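Local coordinates for protein DsvD (Desulfovibrio vulgaris, PDB 1UCR) that may play an essential role in dissimilatory sulfite reduction and, through its winged-helix motif, possibly interacts with B- and Z-DNA, at residues K7-L12 / D49-Y54. Sequence-based numbering, arbitrary orientation.
Sequences KVVDFL and DEVLEY
Leu12 and Leu52 meet with matching torsions: in each, CG stands anti to the carbonyl carbon (chi1 -67° and -60°) and the chain runs on extended to CD1. The two side chains cross at about a right angle, and the extended CD1 of Leu12 presses on CD2, the side branch of Leu52, at 3.5 Å, tighter than ordinary van der Waals contact. The extended CD1 of Leu52 lies 4.2 Å from Val8 CG1. Leu52 thus reaches both Val8 and Leu12, one helical turn apart and tied by the backbone hydrogen bond from Leu12 N to Val8 O. Beside this group, Val51 carries CG1 anti to its own nitrogen (chi1 176°), where it touches Val9 CG2 at 3.7 Å; this pair too crosses nearly perpendicularly. All five residues are buried, and the contact between the segments is made entirely by aliphatic groups. A Schellman motif at Glu50, with positive phi, ends helix 36-48 and turns the chain so that Val51 faces helix 3-12 and Leu52 opens strand 52-57. The contact therefore joins the first helix of the winged-helix fold to the start of a wing strand. Leu43 of helix 36-48 touches both Val8 and Leu52, Leu65 of strand 60-65 touches both leucines, and Phe27 of helix 24-30 packs on Val8 and Leu12, while Glu50 of the second subunit packs against Val9.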
loop_
_atom_site.group_PDB
_atom_site.type_symbol
_atom_site.label_atom_id
_atom_site.label_comp_id
_atom_site.label_asym_id
_atom_site.label_seq_id
_atom_site.Cartn_x
_atom_site.Cartn_y
_atom_site.Cartn_z
ATOM N N LYS B 7 -13.089 -3.480 -0.266
ATOM C CA LYS B 7 -13.208 -4.663 0.615
ATOM C C LYS B 7 -11.927 -5.474 0.642
ATOM O O LYS B 7 -11.539 -6.014 1.692
ATOM C CB LYS B 7 -14.393 -5.523 0.133
ATOM C CG LYS B 7 -15.766 -4.878 0.471
ATOM C CD LYS B 7 -16.943 -5.786 0.069
ATOM C CE LYS B 7 -18.250 -5.085 0.436
ATOM N NZ LYS B 7 -19.446 -5.882 0.120
ATOM N N VAL B 8 -11.231 -5.590 -0.504
ATOM C CA VAL B 8 -9.894 -6.240 -0.497
ATOM C C VAL B 8 -8.945 -5.472 0.415
ATOM O O VAL B 8 -8.251 -6.075 1.256
ATOM C CB VAL B 8 -9.369 -6.302 -1.925
ATOM C CG1 VAL B 8 -7.907 -6.721 -2.002
ATOM C CG2 VAL B 8 -10.241 -7.238 -2.768
ATOM N N VAL B 9 -8.843 -4.143 0.178
ATOM C CA VAL B 9 -7.916 -3.353 0.975
ATOM C C VAL B 9 -8.251 -3.468 2.472
ATOM O O VAL B 9 -7.366 -3.627 3.334
ATOM C CB VAL B 9 -7.940 -1.898 0.532
ATOM C CG1 VAL B 9 -7.137 -0.974 1.430
ATOM C CG2 VAL B 9 -7.376 -1.822 -0.890
ATOM N N ASP B 10 -9.564 -3.363 2.797
ATOM C CA ASP B 10 -9.932 -3.406 4.225
ATOM C C ASP B 10 -9.581 -4.752 4.860
ATOM O O ASP B 10 -9.143 -4.807 6.013
ATOM C CB ASP B 10 -11.431 -3.195 4.417
ATOM C CG ASP B 10 -11.896 -1.757 4.100
ATOM O OD1 ASP B 10 -11.028 -0.880 3.898
ATOM O OD2 ASP B 10 -13.112 -1.556 4.024
ATOM N N PHE B 11 -9.756 -5.858 4.145
ATOM C CA PHE B 11 -9.363 -7.135 4.700
ATOM C C PHE B 11 -7.876 -7.163 5.012
ATOM O O PHE B 11 -7.420 -7.578 6.077
ATOM C CB PHE B 11 -9.768 -8.263 3.689
ATOM C CG PHE B 11 -9.131 -9.586 4.176
ATOM C CD1 PHE B 11 -9.692 -10.249 5.274
ATOM C CD2 PHE B 11 -8.027 -10.111 3.577
ATOM C CE1 PHE B 11 -9.116 -11.449 5.716
ATOM C CE2 PHE B 11 -7.419 -11.308 3.995
ATOM C CZ PHE B 11 -7.985 -11.930 5.115
ATOM N N LEU B 12 -7.047 -6.716 4.045
ATOM C CA LEU B 12 -5.604 -6.775 4.162
ATOM C C LEU B 12 -5.080 -5.807 5.221
ATOM O O LEU B 12 -4.104 -6.141 5.891
ATOM C CB LEU B 12 -4.963 -6.479 2.813
ATOM C CG LEU B 12 -5.209 -7.545 1.745
ATOM C CD1 LEU B 12 -4.615 -7.051 0.411
ATOM C CD2 LEU B 12 -4.572 -8.879 2.136
ATOM N N ASP B 49 -2.218 -0.424 -10.044
ATOM C CA ASP B 49 -2.246 0.859 -9.348
ATOM C C ASP B 49 -1.290 0.957 -8.172
ATOM O O ASP B 49 -1.189 2.030 -7.559
ATOM C CB ASP B 49 -3.673 1.114 -8.892
ATOM C CG ASP B 49 -4.517 1.423 -10.119
ATOM O OD1 ASP B 49 -5.722 1.352 -10.092
ATOM O OD2 ASP B 49 -4.004 1.853 -11.201
ATOM N N GLU B 50 -0.609 -0.128 -7.848
ATOM C CA GLU B 50 0.403 -0.231 -6.817
ATOM C C GLU B 50 -0.212 -0.110 -5.430
ATOM O O GLU B 50 0.508 0.159 -4.458
ATOM C CB GLU B 50 1.559 0.756 -6.998
ATOM C CG GLU B 50 2.255 0.498 -8.337
ATOM C CD GLU B 50 3.437 1.344 -8.551
ATOM O OE1 GLU B 50 3.539 2.020 -9.603
ATOM O OE2 GLU B 50 4.324 1.357 -7.668
ATOM N N VAL B 51 -1.504 -0.383 -5.299
ATOM C CA VAL B 51 -2.109 -0.596 -3.990
ATOM C C VAL B 51 -1.694 -1.956 -3.452
ATOM O O VAL B 51 -1.472 -2.126 -2.271
ATOM C CB VAL B 51 -3.640 -0.494 -4.088
ATOM C CG1 VAL B 51 -4.314 -0.812 -2.760
ATOM C CG2 VAL B 51 -4.011 0.898 -4.557
ATOM N N LEU B 52 -1.614 -2.946 -4.359
ATOM C CA LEU B 52 -1.146 -4.270 -4.003
ATOM C C LEU B 52 0.172 -4.576 -4.681
ATOM O O LEU B 52 0.540 -3.949 -5.689
ATOM C CB LEU B 52 -2.131 -5.386 -4.460
ATOM C CG LEU B 52 -3.527 -5.276 -3.861
ATOM C CD1 LEU B 52 -4.416 -6.395 -4.395
ATOM C CD2 LEU B 52 -3.514 -5.283 -2.353
ATOM N N GLU B 53 0.873 -5.560 -4.128
ATOM C CA GLU B 53 2.022 -6.217 -4.764
ATOM C C GLU B 53 1.664 -7.675 -5.000
ATOM O O GLU B 53 0.837 -8.267 -4.291
ATOM C CB GLU B 53 3.255 -5.996 -3.935
ATOM C CG GLU B 53 3.184 -6.499 -2.534
ATOM C CD GLU B 53 4.269 -6.005 -1.636
ATOM O OE1 GLU B 53 4.445 -6.675 -0.568
ATOM O OE2 GLU B 53 4.931 -4.976 -1.891
ATOM N N TYR B 54 2.320 -8.216 -6.030
ATOM C CA TYR B 54 2.003 -9.536 -6.575
ATOM C C TYR B 54 3.147 -10.505 -6.450
ATOM O O TYR B 54 4.323 -10.103 -6.610
ATOM C CB TYR B 54 1.745 -9.360 -8.038
ATOM C CG TYR B 54 1.484 -10.524 -8.930
ATOM C CD1 TYR B 54 2.486 -11.079 -9.715
ATOM C CD2 TYR B 54 0.194 -11.074 -9.009
ATOM C CE1 TYR B 54 2.234 -12.170 -10.563
ATOM C CE2 TYR B 54 -0.049 -12.118 -9.888
ATOM C CZ TYR B 54 0.940 -12.652 -10.639
ATOM O OH TYR B 54 0.690 -13.698 -11.511
#